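PDB 4RGY: esterase from uncultured bacterium FLS12, which hydrolyses esters, working at low temperature and alkaline pH, and belongs to the alpha/beta-hydrolase superfamily. Local coordinates for residues Phe9-Asp12 with Val13-Leu16; Asp55-Ile58 with Trp59-Thr63; Gln94-Thr97 with Phe98-Glu102; Pro104-Ala107 with Arg108-Phe111; Ala182-Pro185 with Gly186-His189. All blocks are in the same frame, centred on the assembly; numbering follows the deposited sequence.

Contact 1: Phe9-Asp12 with Val13-Leu16; sequences FFSD and VLGL
The F10 ring packs on the G15-L16 backbone, while S11, next along strand 2-11, faces L14 with its hydroxyl and L16 with its backbone. The turn between strands 2-11 and 16-25 closes with a G1 beta bulge, for G15 and L16 both face S11. S11 N gives to L16 O at 2.9 Å, while S11 O takes L16 N at 3.0 Å and a weak bond from G15 N. G15 has the positive phi usual for the glycine of this bulge. F10 holds CG anti to its own N (chi1 -170°), which swings the ring over the bulge: L16 O lies over one face, and F10 CE1 comes 3.7 Å from L16 N. H1 of the third subunit stacks on the same ring, and S53 of the second subunit packs against it. With an alanine here, the G15-L16 peptide would probably lose its aromatic cover and H1 of the third subunit its stacking partner. The S11 hydroxyl points into the turn, also bonded to E102 of helix 95-110, and S11 OG accepts from L14 N at 3.0 Å, with 162° at the hydrogen.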
loop_
_atom_site.group_PDB
_atom_site.type_symbol
_atom_site.label_atom_id
_atom_site.label_comp_id
_atom_site.label_asym_id
_atom_site.label_seq_id
_atom_site.Cartn_x
_atom_site.Cartn_y
_atom_site.Cartn_z
ATOM N N PHE A 9 -8.624 7.568 -2.743
ATOM C CA PHE A 9 -9.302 8.624 -3.480
ATOM C C PHE A 9 -10.428 9.196 -2.633
ATOM O O PHE A 9 -10.767 8.655 -1.584
ATOM C CB PHE A 9 -9.878 8.066 -4.791
ATOM C CG PHE A 9 -10.939 7.022 -4.581
ATOM C CD1 PHE A 9 -10.596 5.689 -4.393
ATOM C CD2 PHE A 9 -12.281 7.372 -4.559
ATOM C CE1 PHE A 9 -11.578 4.727 -4.179
ATOM C CE2 PHE A 9 -13.269 6.416 -4.347
ATOM C CZ PHE A 9 -12.909 5.093 -4.156
ATOM N N PHE A 10 -11.015 10.292 -3.097
ATOM C CA PHE A 10 -12.096 10.923 -2.359
ATOM C C PHE A 10 -13.446 10.634 -2.980
ATOM O O PHE A 10 -13.627 10.796 -4.195
ATOM C CB PHE A 10 -11.887 12.446 -2.273
ATOM C CG PHE A 10 -12.844 13.122 -1.331
ATOM C CD1 PHE A 10 -12.604 13.103 0.032
ATOM C CD2 PHE A 10 -13.983 13.759 -1.804
ATOM C CE1 PHE A 10 -13.478 13.706 0.915
ATOM C CE2 PHE A 10 -14.865 14.372 -0.927
ATOM C CZ PHE A 10 -14.602 14.349 0.437
ATOM N N SER A 11 -14.397 10.216 -2.148
ATOM C CA SER A 11 -15.770 10.050 -2.599
ATOM C C SER A 11 -16.605 11.262 -2.203
ATOM O O SER A 11 -16.810 11.534 -1.015
ATOM C CB SER A 11 -16.404 8.785 -2.020
ATOM O OG SER A 11 -17.806 8.814 -2.246
ATOM N N ASP A 12 -17.079 11.991 -3.208
ATOM C CA ASP A 12 -17.983 13.111 -2.997
ATOM C C ASP A 12 -19.342 12.652 -2.463
ATOM O O ASP A 12 -19.943 13.312 -1.618
ATOM C CB ASP A 12 -18.160 13.885 -4.306
ATOM C CG ASP A 12 -16.973 14.780 -4.612
ATOM O OD1 ASP A 12 -16.672 15.662 -3.778
ATOM O OD2 ASP A 12 -16.334 14.595 -5.672
ATOM N N VAL A 13 -19.812 11.503 -2.940
ATOM C CA VAL A 13 -21.091 10.979 -2.478
ATOM C C VAL A 13 -21.048 10.616 -0.998
ATOM O O VAL A 13 -21.991 10.907 -0.261
ATOM C CB VAL A 13 -21.521 9.761 -3.316
ATOM C CG1 VAL A 13 -22.655 8.991 -2.635
ATOM C CG2 VAL A 13 -21.928 10.214 -4.720
ATOM N N LEU A 14 -19.957 9.986 -0.567
ATOM C CA LEU A 14 -19.813 9.584 0.831
ATOM C C LEU A 14 -19.283 10.723 1.692
ATOM O O LEU A 14 -19.421 10.700 2.916
ATOM C CB LEU A 14 -18.886 8.377 0.955
ATOM C CG LEU A 14 -19.291 7.097 0.226
ATOM C CD1 LEU A 14 -18.224 6.014 0.385
ATOM C CD2 LEU A 14 -20.625 6.609 0.762
ATOM N N GLY A 15 -18.660 11.710 1.055
ATOM C CA GLY A 15 -17.971 12.760 1.790
ATOM C C GLY A 15 -16.812 12.144 2.561
ATOM O O GLY A 15 -16.597 12.460 3.739
ATOM N N LEU A 16 -16.058 11.262 1.908
ATOM C CA LEU A 16 -15.072 10.463 2.630
ATOM C C LEU A 16 -13.928 10.005 1.750
ATOM O O LEU A 16 -14.145 9.502 0.633
ATOM C CB LEU A 16 -15.755 9.247 3.263
ATOM C CG LEU A 16 -14.920 8.308 4.138
ATOM C CD1 LEU A 16 -14.402 9.028 5.363
ATOM C CD2 LEU A 16 -15.769 7.112 4.555
#

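Contact 2: Asp55-Ile58 with Trp59-Thr63; sequences DHTI and WLRRT
D55 OD1 is gripped twice by T57: T57 OG1 donates to it at 2.7 Å on the syn side, 18° out of the carboxylate plane, and T57 N at 3.0 Å from well above that plane. With its hydrogen turned to D55, T57 OG1 accepts from R61 NH1 at 3.0 Å. The bond is straight, 162° at the hydrogen, and T57 OG1 sits at the guanidinium edge, in its plane. A bend at chi3 (67°) folds R61 back alongside T57 to reach it. Here a type I turn, D55 to I58, leads into helix 58-62, and D55 caps its start through T57 N. The first helical bonds follow, R61 N to T57 O and R62 N to I58 O. Two waters extend the turn: one links D55 O to W59 N, the other H56 O to L60 N. A methionine in place of R61 would probably leave T57 OG1 without its donor and E66 of the fourth subunit without one of its salt-bridge mates. R62 also bridges to that E66, and its guanidinium lies across the end of I58, whose CD1 sits against the middle of one guanidinium face, 3.7 Å off its plane. I58 CD1 also touches R62 CG at 3.6 Å.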
loop_
_atom_site.group_PDB
_atom_site.type_symbol
_atom_site.label_atom_id
_atom_site.label_comp_id
_atom_site.label_asym_id
_atom_site.label_seq_id
_atom_site.Cartn_x
_atom_site.Cartn_y
_atom_site.Cartn_z
ATOM N N ASP A 55 -13.232 -5.492 3.665
ATOM C CA ASP A 55 -12.906 -4.262 2.946
ATOM C C ASP A 55 -12.467 -4.583 1.509
ATOM O O ASP A 55 -12.662 -5.717 1.025
ATOM C CB ASP A 55 -11.858 -3.427 3.702
ATOM C CG ASP A 55 -10.506 -4.130 3.818
ATOM O OD1 ASP A 55 -10.294 -5.173 3.174
ATOM O OD2 ASP A 55 -9.645 -3.639 4.570
ATOM N N HIS A 56 -11.872 -3.604 0.839
ATOM C CA HIS A 56 -11.477 -3.712 -0.565
ATOM C C HIS A 56 -10.258 -4.603 -0.789
ATOM O O HIS A 56 -9.823 -4.765 -1.926
ATOM C CB HIS A 56 -11.110 -2.311 -1.054
ATOM C CG HIS A 56 -9.988 -1.708 -0.274
ATOM N ND1 HIS A 56 -10.134 -1.304 1.036
ATOM C CD2 HIS A 56 -8.684 -1.517 -0.586
ATOM C CE1 HIS A 56 -8.977 -0.860 1.489
ATOM N NE2 HIS A 56 -8.081 -0.974 0.525
ATOM N N THR A 57 -9.683 -5.145 0.281
ATOM C CA THR A 57 -8.456 -5.942 0.167
ATOM C C THR A 57 -8.689 -7.455 0.241
ATOM O O THR A 57 -7.787 -8.240 -0.052
ATOM C CB THR A 57 -7.421 -5.606 1.275
ATOM O OG1 THR A 57 -7.859 -6.144 2.526
ATOM C CG2 THR A 57 -7.177 -4.096 1.403
ATOM N N ILE A 58 -9.872 -7.858 0.684
ATOM C CA ILE A 58 -10.086 -9.264 1.015
ATOM C C ILE A 58 -10.039 -10.209 -0.182
ATOM O O ILE A 58 -9.480 -11.309 -0.078
ATOM C CB ILE A 58 -11.398 -9.457 1.818
ATOM C CG1 ILE A 58 -11.445 -10.840 2.462
ATOM C CG2 ILE A 58 -12.639 -9.228 0.954
ATOM C CD1 ILE A 58 -10.678 -10.909 3.757
ATOM N N TRP A 59 -10.598 -9.804 -1.320
ATOM C CA TRP A 59 -10.569 -10.676 -2.488
ATOM C C TRP A 59 -9.127 -10.972 -2.914
ATOM O O TRP A 59 -8.785 -12.114 -3.215
ATOM C CB TRP A 59 -11.366 -10.086 -3.657
ATOM C CG TRP A 59 -12.834 -10.438 -3.632
ATOM C CD1 TRP A 59 -13.861 -9.659 -3.205
ATOM C CD2 TRP A 59 -13.419 -11.676 -4.061
ATOM N NE1 TRP A 59 -15.057 -10.333 -3.335
ATOM C CE2 TRP A 59 -14.810 -11.576 -3.853
ATOM C CE3 TRP A 59 -12.900 -12.864 -4.589
ATOM C CZ2 TRP A 59 -15.690 -12.610 -4.168
ATOM C CZ3 TRP A 59 -13.779 -13.900 -4.904
ATOM C CH2 TRP A 59 -15.160 -13.764 -4.686
ATOM N N LEU A 60 -8.274 -9.957 -2.904
ATOM C CA LEU A 60 -6.884 -10.141 -3.311
ATOM C C LEU A 60 -6.148 -11.054 -2.334
ATOM O O LEU A 60 -5.338 -11.907 -2.748
ATOM C CB LEU A 60 -6.179 -8.786 -3.390
ATOM C CG LEU A 60 -4.785 -8.822 -4.020
ATOM C CD1 LEU A 60 -4.875 -8.966 -5.529
ATOM C CD2 LEU A 60 -3.989 -7.581 -3.646
ATOM N N ARG A 61 -6.423 -10.869 -1.044
ATOM C CA ARG A 61 -5.708 -11.588 -0.003
ATOM C C ARG A 61 -6.103 -13.052 0.102
ATOM O O ARG A 61 -5.235 -13.911 0.197
ATOM C CB ARG A 61 -5.868 -10.893 1.345
ATOM C CG ARG A 61 -5.233 -9.509 1.391
ATOM C CD ARG A 61 -5.811 -8.648 2.501
ATOM N NE ARG A 61 -5.483 -9.143 3.836
ATOM C CZ ARG A 61 -5.832 -8.527 4.961
ATOM N NH1 ARG A 61 -6.523 -7.387 4.913
ATOM N NH2 ARG A 61 -5.501 -9.048 6.137
ATOM N N ARG A 62 -7.400 -13.340 0.072
ATOM C CA ARG A 62 -7.887 -14.682 0.399
ATOM C C ARG A 62 -8.199 -15.561 -0.800
ATOM O O ARG A 62 -8.642 -16.700 -0.636
ATOM C CB ARG A 62 -9.121 -14.576 1.285
ATOM C CG ARG A 62 -8.893 -13.707 2.489
ATOM C CD ARG A 62 -7.767 -14.246 3.333
ATOM N NE ARG A 62 -7.408 -13.286 4.368
ATOM C CZ ARG A 62 -8.109 -13.109 5.479
ATOM N NH1 ARG A 62 -9.194 -13.840 5.692
ATOM N NH2 ARG A 62 -7.726 -12.205 6.376
ATOM N N THR A 63 -7.997 -15.026 -2.001
ATOM C CA THR A 63 -8.143 -15.806 -3.229
ATOM C C THR A 63 -6.978 -15.519 -4.151
ATOM O O THR A 63 -6.159 -14.627 -3.883
ATOM C CB THR A 63 -9.445 -15.490 -4.020
ATOM O OG1 THR A 63 -9.321 -14.245 -4.724
ATOM C CG2 THR A 63 -10.657 -15.465 -3.106
HETATM O O HOH W 1 -12.276 -7.091 -1.495
HETATM O O HOH W 2 -8.059 -4.724 6.458
HETATM O O HOH W 3 -9.110 -7.118 -3.091
#

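Contact 3: Gln94-Thr97 with Phe98-Glu102; sequences QYWT and FISEE
The W96 indole carries S100 on one face: S100 CB stands 3.9 Å from the centroid of its six-membered ring, only 8° off the normal, a CH-pi contact, and S100 OG lies over the same face, closest to W96 CE2 and NE1. I99 CG2 approaches obliquely, 3.9 Å from W96 CE3, the two side chains crossing at about a right angle. The F98 ring has E102 OE1, itself hydrogen-bonded to S11 OG, at its edge, in plane, with Y95 O also near that plane. All this happens in the first turns of helix 95-110, whose N-cap position is Q94 and which widens into a pi-type turn at 98-102. Regular bonds open it, F98 N to Q94 O and I99 N to Y95 O. Two donors then hold W96 O from opposite faces of its plane, S100 N and the hydroxyl. The S100 OG to W96 O bond is 2.7 Å. A chi1 of 67° places that hydroxyl between S100 N and its carbonyl carbon, close enough to bend back to the preceding turn. W96 has CG anti to its N (chi1 168°), which lays one face of the indole on S100 and brings the ring against K134, L135 and R138 of helix 127-138; the contact thus joins two helices of the alpha/beta-hydrolase fold. Other polar ends find partners outside these turns: Y95 OH bonds H82, T97 OG1 bonds D88, and E101 forms a salt bridge with R142. The widened turn is marked at T97 O, which receives E101 N at 3.0 Å and E102 N at 3.3 Å.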
loop_
_atom_site.group_PDB
_atom_site.type_symbol
_atom_site.label_atom_id
_atom_site.label_comp_id
_atom_site.label_asym_id
_atom_site.label_seq_id
_atom_site.Cartn_x
_atom_site.Cartn_y
_atom_site.Cartn_z
ATOM N N GLN A 94 -24.392 7.308 1.898
ATOM C CA GLN A 94 -25.097 6.915 0.688
ATOM C C GLN A 94 -24.322 5.886 -0.123
ATOM O O GLN A 94 -23.847 6.170 -1.222
ATOM C CB GLN A 94 -25.409 8.157 -0.151
ATOM C CG GLN A 94 -26.315 9.155 0.565
ATOM C CD GLN A 94 -27.750 8.675 0.693
ATOM O OE1 GLN A 94 -28.134 8.064 1.696
ATOM N NE2 GLN A 94 -28.556 8.957 -0.324
ATOM N N TYR A 95 -24.218 4.675 0.420
ATOM C CA TYR A 95 -23.394 3.638 -0.205
ATOM C C TYR A 95 -23.968 3.034 -1.495
ATOM O O TYR A 95 -23.217 2.534 -2.319
ATOM C CB TYR A 95 -23.070 2.535 0.793
ATOM C CG TYR A 95 -22.113 2.957 1.890
ATOM C CD1 TYR A 95 -20.742 2.892 1.705
ATOM C CD2 TYR A 95 -22.596 3.398 3.114
ATOM C CE1 TYR A 95 -19.870 3.268 2.722
ATOM C CE2 TYR A 95 -21.745 3.762 4.124
ATOM C CZ TYR A 95 -20.390 3.687 3.923
ATOM O OH TYR A 95 -19.551 4.063 4.949
ATOM N N TRP A 96 -25.288 3.078 -1.666
ATOM C CA TRP A 96 -25.890 2.644 -2.930
ATOM C C TRP A 96 -25.608 3.634 -4.054
ATOM O O TRP A 96 -25.223 3.233 -5.159
ATOM C CB TRP A 96 -27.398 2.473 -2.785
ATOM C CG TRP A 96 -28.105 2.315 -4.112
ATOM C CD1 TRP A 96 -28.952 3.218 -4.694
ATOM C CD2 TRP A 96 -28.050 1.185 -5.003
ATOM N NE1 TRP A 96 -29.421 2.725 -5.891
ATOM C CE2 TRP A 96 -28.885 1.483 -6.105
ATOM C CE3 TRP A 96 -27.358 -0.036 -4.990
ATOM C CZ2 TRP A 96 -29.065 0.598 -7.172
ATOM C CZ3 TRP A 96 -27.545 -0.918 -6.046
ATOM C CH2 TRP A 96 -28.390 -0.593 -7.126
ATOM N N THR A 97 -25.771 4.926 -3.781
ATOM C CA THR A 97 -25.455 5.914 -4.798
ATOM C C THR A 97 -23.957 5.852 -5.114
ATOM O O THR A 97 -23.539 6.000 -6.265
ATOM C CB THR A 97 -25.913 7.323 -4.374
ATOM O OG1 THR A 97 -27.345 7.323 -4.279
ATOM C CG2 THR A 97 -25.501 8.377 -5.396
ATOM N N PHE A 98 -23.146 5.593 -4.091
ATOM C CA PHE A 98 -21.720 5.408 -4.299
ATOM C C PHE A 98 -21.445 4.215 -5.218
ATOM O O PHE A 98 -20.768 4.350 -6.247
ATOM C CB PHE A 98 -21.023 5.211 -2.946
ATOM C CG PHE A 98 -19.575 4.815 -3.060
ATOM C CD1 PHE A 98 -18.628 5.708 -3.566
ATOM C CD2 PHE A 98 -19.156 3.553 -2.650
ATOM C CE1 PHE A 98 -17.294 5.350 -3.666
ATOM C CE2 PHE A 98 -17.819 3.190 -2.743
ATOM C CZ PHE A 98 -16.886 4.090 -3.252
ATOM N N ILE A 99 -21.951 3.036 -4.860
ATOM C CA ILE A 99 -21.593 1.844 -5.618
ATOM C C ILE A 99 -22.199 1.834 -7.029
ATOM O O ILE A 99 -21.590 1.315 -7.969
ATOM C CB ILE A 99 -21.917 0.533 -4.849
ATOM C CG1 ILE A 99 -21.126 -0.646 -5.419
ATOM C CG2 ILE A 99 -23.427 0.234 -4.848
ATOM C CD1 ILE A 99 -19.629 -0.567 -5.187
ATOM N N SER A 100 -23.383 2.421 -7.183
ATOM C CA SER A 100 -24.100 2.323 -8.458
ATOM C C SER A 100 -23.810 3.476 -9.415
ATOM O O SER A 100 -24.040 3.352 -10.621
ATOM C CB SER A 100 -25.611 2.226 -8.216
ATOM O OG SER A 100 -26.123 3.437 -7.677
ATOM N N GLU A 101 -23.306 4.591 -8.890
ATOM C CA GLU A 101 -23.086 5.781 -9.711
ATOM C C GLU A 101 -21.641 6.279 -9.653
ATOM O O GLU A 101 -20.924 6.273 -10.658
ATOM C CB GLU A 101 -24.048 6.904 -9.308
ATOM C CG GLU A 101 -25.534 6.534 -9.346
ATOM C CD GLU A 101 -26.072 6.398 -10.755
ATOM O OE1 GLU A 101 -25.411 6.888 -11.695
ATOM O OE2 GLU A 101 -27.156 5.800 -10.924
ATOM N N GLU A 102 -21.212 6.724 -8.474
ATOM C CA GLU A 102 -19.920 7.390 -8.365
ATOM C C GLU A 102 -18.725 6.471 -8.568
ATOM O O GLU A 102 -17.765 6.817 -9.261
ATOM C CB GLU A 102 -19.780 8.110 -7.030
ATOM C CG GLU A 102 -18.603 9.074 -7.032
ATOM C CD GLU A 102 -18.308 9.659 -5.677
ATOM O OE1 GLU A 102 -18.543 8.978 -4.663
ATOM O OE2 GLU A 102 -17.821 10.807 -5.630
#

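Contact 4: Pro104-Ala107 with Arg108-Phe111; sequences PALA and RSFF
Successive i to i+4 bonds carry the backbone to its end, from R108 N to P104 O through F111 N to A107 O, the last at 3.0 Å, after which F111 turns out of the helix. L106 O receives both F110 N and the hydroxyl of S109. S109 OG donates to it at 2.8 Å and at 119° to the C=O bond, from the side of the carbonyl, whereas F110 N comes in at 159°. The F110 ring lies across this oxygen as well: L106 O sits 3.2 Å above the ring plane, displaced from the ring centre, with F110 CG the nearest ring atom at 3.3 Å. With CG anti to the carbonyl carbon (chi1 -62°), F110 also brings CZ to 4.2 Å from L106 CD2, an apolar touch beside the polar one. These are the last turns of helix 95-110, kinked at P104, whose N lacks a helical bond, and they pack this helix of the alpha/beta-hydrolase fold on strands 2-11 and 16-25. L106 and F110 meet F9, and F111 meets C7, V22 and L24. On another side of the helix R108 runs extended from CG to NE back along the P104 carbonyl, its CG, CD and CB all close to P104 O, and lays one face of its guanidinium on the proline, R108 NH1 to P104 CB being 3.6 Å. R108 NE bonds the carbonyl of A114. The third subunit meets the same end of the helix, F5 of that subunit standing edge-to-face with F110 and its own F110 packing on F111.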
loop_
_atom_site.group_PDB
_atom_site.type_symbol
_atom_site.label_atom_id
_atom_site.label_comp_id
_atom_site.label_asym_id
_atom_site.label_seq_id
_atom_site.Cartn_x
_atom_site.Cartn_y
_atom_site.Cartn_z
ATOM N N PRO A 104 -18.257 3.467 -10.186
ATOM C CA PRO A 104 -17.906 3.099 -11.561
ATOM C C PRO A 104 -17.397 4.297 -12.361
ATOM O O PRO A 104 -16.461 4.150 -13.152
ATOM C CB PRO A 104 -19.224 2.576 -12.136
ATOM C CG PRO A 104 -20.022 2.173 -10.942
ATOM C CD PRO A 104 -19.661 3.138 -9.872
ATOM N N ALA A 105 -17.982 5.473 -12.149
ATOM C CA ALA A 105 -17.511 6.672 -12.835
ATOM C C ALA A 105 -16.066 6.988 -12.473
ATOM O O ALA A 105 -15.260 7.318 -13.344
ATOM C CB ALA A 105 -18.410 7.870 -12.533
ATOM N N LEU A 106 -15.734 6.894 -11.187
ATOM C CA LEU A 106 -14.372 7.181 -10.749
ATOM C C LEU A 106 -13.384 6.168 -11.318
ATOM O O LEU A 106 -12.308 6.524 -11.799
ATOM C CB LEU A 106 -14.288 7.199 -9.223
ATOM C CG LEU A 106 -14.912 8.418 -8.536
ATOM C CD1 LEU A 106 -15.001 8.199 -7.038
ATOM C CD2 LEU A 106 -14.135 9.697 -8.837
ATOM N N ALA A 107 -13.743 4.893 -11.266
ATOM C CA ALA A 107 -12.870 3.867 -11.813
ATOM C C ALA A 107 -12.606 4.108 -13.294
ATOM O O ALA A 107 -11.464 4.016 -13.748
ATOM C CB ALA A 107 -13.461 2.480 -11.586
ATOM N N ARG A 108 -13.655 4.447 -14.037
ATOM C CA ARG A 108 -13.526 4.696 -15.469
ATOM C C ARG A 108 -12.742 5.976 -15.771
ATOM O O ARG A 108 -12.108 6.086 -16.822
ATOM C CB ARG A 108 -14.917 4.740 -16.110
ATOM C CG ARG A 108 -15.550 3.366 -16.232
ATOM C CD ARG A 108 -17.055 3.447 -16.430
ATOM N NE ARG A 108 -17.620 2.108 -16.568
ATOM C CZ ARG A 108 -18.866 1.786 -16.239
ATOM N NH1 ARG A 108 -19.682 2.706 -15.745
ATOM N NH2 ARG A 108 -19.283 0.536 -16.396
ATOM N N SER A 109 -12.773 6.933 -14.852
ATOM C CA SER A 109 -12.017 8.172 -15.022
ATOM C C SER A 109 -10.518 7.944 -14.785
ATOM O O SER A 109 -9.678 8.572 -15.433
ATOM C CB SER A 109 -12.553 9.269 -14.096
ATOM O OG SER A 109 -12.044 9.150 -12.775
ATOM N N PHE A 110 -10.180 7.023 -13.882
ATOM C CA PHE A 110 -8.782 6.757 -13.551
ATOM C C PHE A 110 -8.119 5.787 -14.534
ATOM O O PHE A 110 -6.935 5.922 -14.868
ATOM C CB PHE A 110 -8.668 6.113 -12.166
ATOM C CG PHE A 110 -9.162 6.962 -11.026
ATOM C CD1 PHE A 110 -9.197 8.347 -11.105
ATOM C CD2 PHE A 110 -9.569 6.351 -9.844
ATOM C CE1 PHE A 110 -9.650 9.105 -10.025
ATOM C CE2 PHE A 110 -10.024 7.094 -8.772
ATOM C CZ PHE A 110 -10.069 8.470 -8.859
ATOM N N PHE A 111 -8.870 4.769 -14.949
ATOM C CA PHE A 111 -8.321 3.611 -15.648
ATOM C C PHE A 111 -8.987 3.404 -17.004
ATOM O O PHE A 111 -10.102 3.885 -17.233
ATOM C CB PHE A 111 -8.470 2.344 -14.783
ATOM C CG PHE A 111 -7.693 2.394 -13.489
ATOM C CD1 PHE A 111 -6.303 2.336 -13.499
ATOM C CD2 PHE A 111 -8.350 2.492 -12.274
ATOM C CE1 PHE A 111 -5.587 2.380 -12.312
ATOM C CE2 PHE A 111 -7.632 2.538 -11.083
ATOM C CZ PHE A 111 -6.248 2.476 -11.111
#

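Contact 5: Ala182-Pro185 with Gly186-His189; sequences AALP and GSDH
L184 O is the acceptor at the centre of the turn, taking both donors of S187. S187 N reaches L184 O at 3.0 Å with 160° at the hydrogen; S187 OG reaches it at 2.7 Å, tilted only slightly from the carbonyl plane. The backbone bond closes a type II beta turn from L184 to S187. The hydroxyl, set between S187 N and the carbonyl carbon by a chi1 of 74°, does double duty, for S187 OG also accepts from H189 N at 3.2 Å, an ST turn. Two consecutive turns are therefore stitched together by one serine oxygen, donor to the first and acceptor in the second. Backbone conformation comes next. G186 has a phi of 85°, and any CB there would fall about 2.5 Å from P185 O, a clash; a glycine at the third position of a type II turn avoids it. P185, at the second position, has a negative phi that its ring readily supplies. Across the turn, the side-chain packing is L184 against H189: L184 CD2 approaches the imidazole obliquely, 3.7 Å from H189 CD2, the same methyl lying 3.9 Å from H189 CB. D188 OD1 lies over one face of that imidazole, and S187 OG is near its edge, in plane. The whole unit is a surface loop linking helix 170-178 to helix 191-200. H189 fastens it inward, its ring edge-to-face with F178 at the end of helix 170-178 and its carbonyl bonded to Y130 of helix 127-138.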
loop_
_atom_site.group_PDB
_atom_site.type_symbol
_atom_site.label_atom_id
_atom_site.label_comp_id
_atom_site.label_asym_id
_atom_site.label_seq_id
_atom_site.Cartn_x
_atom_site.Cartn_y
_atom_site.Cartn_z
ATOM N N ALA A 182 -40.155 -3.163 8.914
ATOM C CA ALA A 182 -41.455 -3.703 8.525
ATOM C C ALA A 182 -41.837 -3.327 7.090
ATOM O O ALA A 182 -42.685 -3.983 6.474
ATOM C CB ALA A 182 -42.526 -3.253 9.503
ATOM N N ALA A 183 -41.208 -2.283 6.558
ATOM C CA ALA A 183 -41.491 -1.820 5.198
ATOM C C ALA A 183 -40.602 -2.486 4.133
ATOM O O ALA A 183 -40.743 -2.206 2.942
ATOM C CB ALA A 183 -41.364 -0.307 5.116
ATOM N N LEU A 184 -39.700 -3.363 4.559
ATOM C CA LEU A 184 -38.773 -4.005 3.618
ATOM C C LEU A 184 -39.421 -4.946 2.583
ATOM O O LEU A 184 -39.027 -4.913 1.416
ATOM C CB LEU A 184 -37.646 -4.721 4.359
ATOM C CG LEU A 184 -36.589 -3.780 4.932
ATOM C CD1 LEU A 184 -35.623 -4.552 5.806
ATOM C CD2 LEU A 184 -35.853 -3.050 3.809
ATOM N N PRO A 185 -40.405 -5.778 2.991
ATOM C CA PRO A 185 -40.968 -6.676 1.969
ATOM C C PRO A 185 -41.652 -5.903 0.842
ATOM O O PRO A 185 -42.485 -5.021 1.096
ATOM C CB PRO A 185 -41.992 -7.505 2.755
ATOM C CG PRO A 185 -41.498 -7.467 4.165
ATOM C CD PRO A 185 -40.956 -6.080 4.326
ATOM N N GLY A 186 -41.285 -6.218 -0.395
ATOM C CA GLY A 186 -41.836 -5.519 -1.540
ATOM C C GLY A 186 -41.140 -4.221 -1.904
ATOM O O GLY A 186 -41.464 -3.615 -2.930
ATOM N N SER A 187 -40.189 -3.785 -1.074
ATOM C CA SER A 187 -39.478 -2.536 -1.315
ATOM C C SER A 187 -38.402 -2.709 -2.381
ATOM O O SER A 187 -38.135 -3.827 -2.840
ATOM C CB SER A 187 -38.829 -2.050 -0.022
ATOM O OG SER A 187 -37.682 -2.832 0.296
ATOM N N ASP A 188 -37.795 -1.598 -2.784
ATOM C CA ASP A 188 -36.713 -1.662 -3.761
ATOM C C ASP A 188 -35.422 -2.278 -3.208
ATOM O O ASP A 188 -34.461 -2.453 -3.960
ATOM C CB ASP A 188 -36.453 -0.299 -4.427
ATOM C CG ASP A 188 -36.040 0.780 -3.447
ATOM O OD1 ASP A 188 -35.747 0.477 -2.270
ATOM O OD2 ASP A 188 -36.004 1.950 -3.878
ATOM N N HIS A 189 -35.415 -2.596 -1.912
ATOM C CA HIS A 189 -34.297 -3.292 -1.273
ATOM C C HIS A 189 -34.447 -4.806 -1.403
ATOM O O HIS A 189 -33.502 -5.556 -1.206
ATOM C CB HIS A 189 -34.212 -2.988 0.227
ATOM C CG HIS A 189 -34.208 -1.533 0.576
ATOM N ND1 HIS A 189 -33.063 -0.770 0.570
ATOM C CD2 HIS A 189 -35.205 -0.717 0.995
ATOM C CE1 HIS A 189 -33.358 0.463 0.947
ATOM N NE2 HIS A 189 -34.647 0.517 1.222
#

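In the fold
Contacts 1 to 5 follow one another along the chain. Contacts 3 and 4 lie on helix 95-110, their centres 13 Å apart, and both touch contact 1, which joins the two antiparallel strands 2-11 and 16-25 at one side of the mixed sheet: E102 reaches S11 and D12, L106 and F110 reach F9. Contact 2, at the start of helix 58-62, is about 8 Å from contact 1 at the nearest atoms. Contact 5 lies apart, 31 Å from contacts 2 and 4 between centres. Contacts 1, 2 and 4 also meet other subunits, so much of this side of the fold probably takes part in assembling the four chains, though contacts 3 and 5 touch no other subunit.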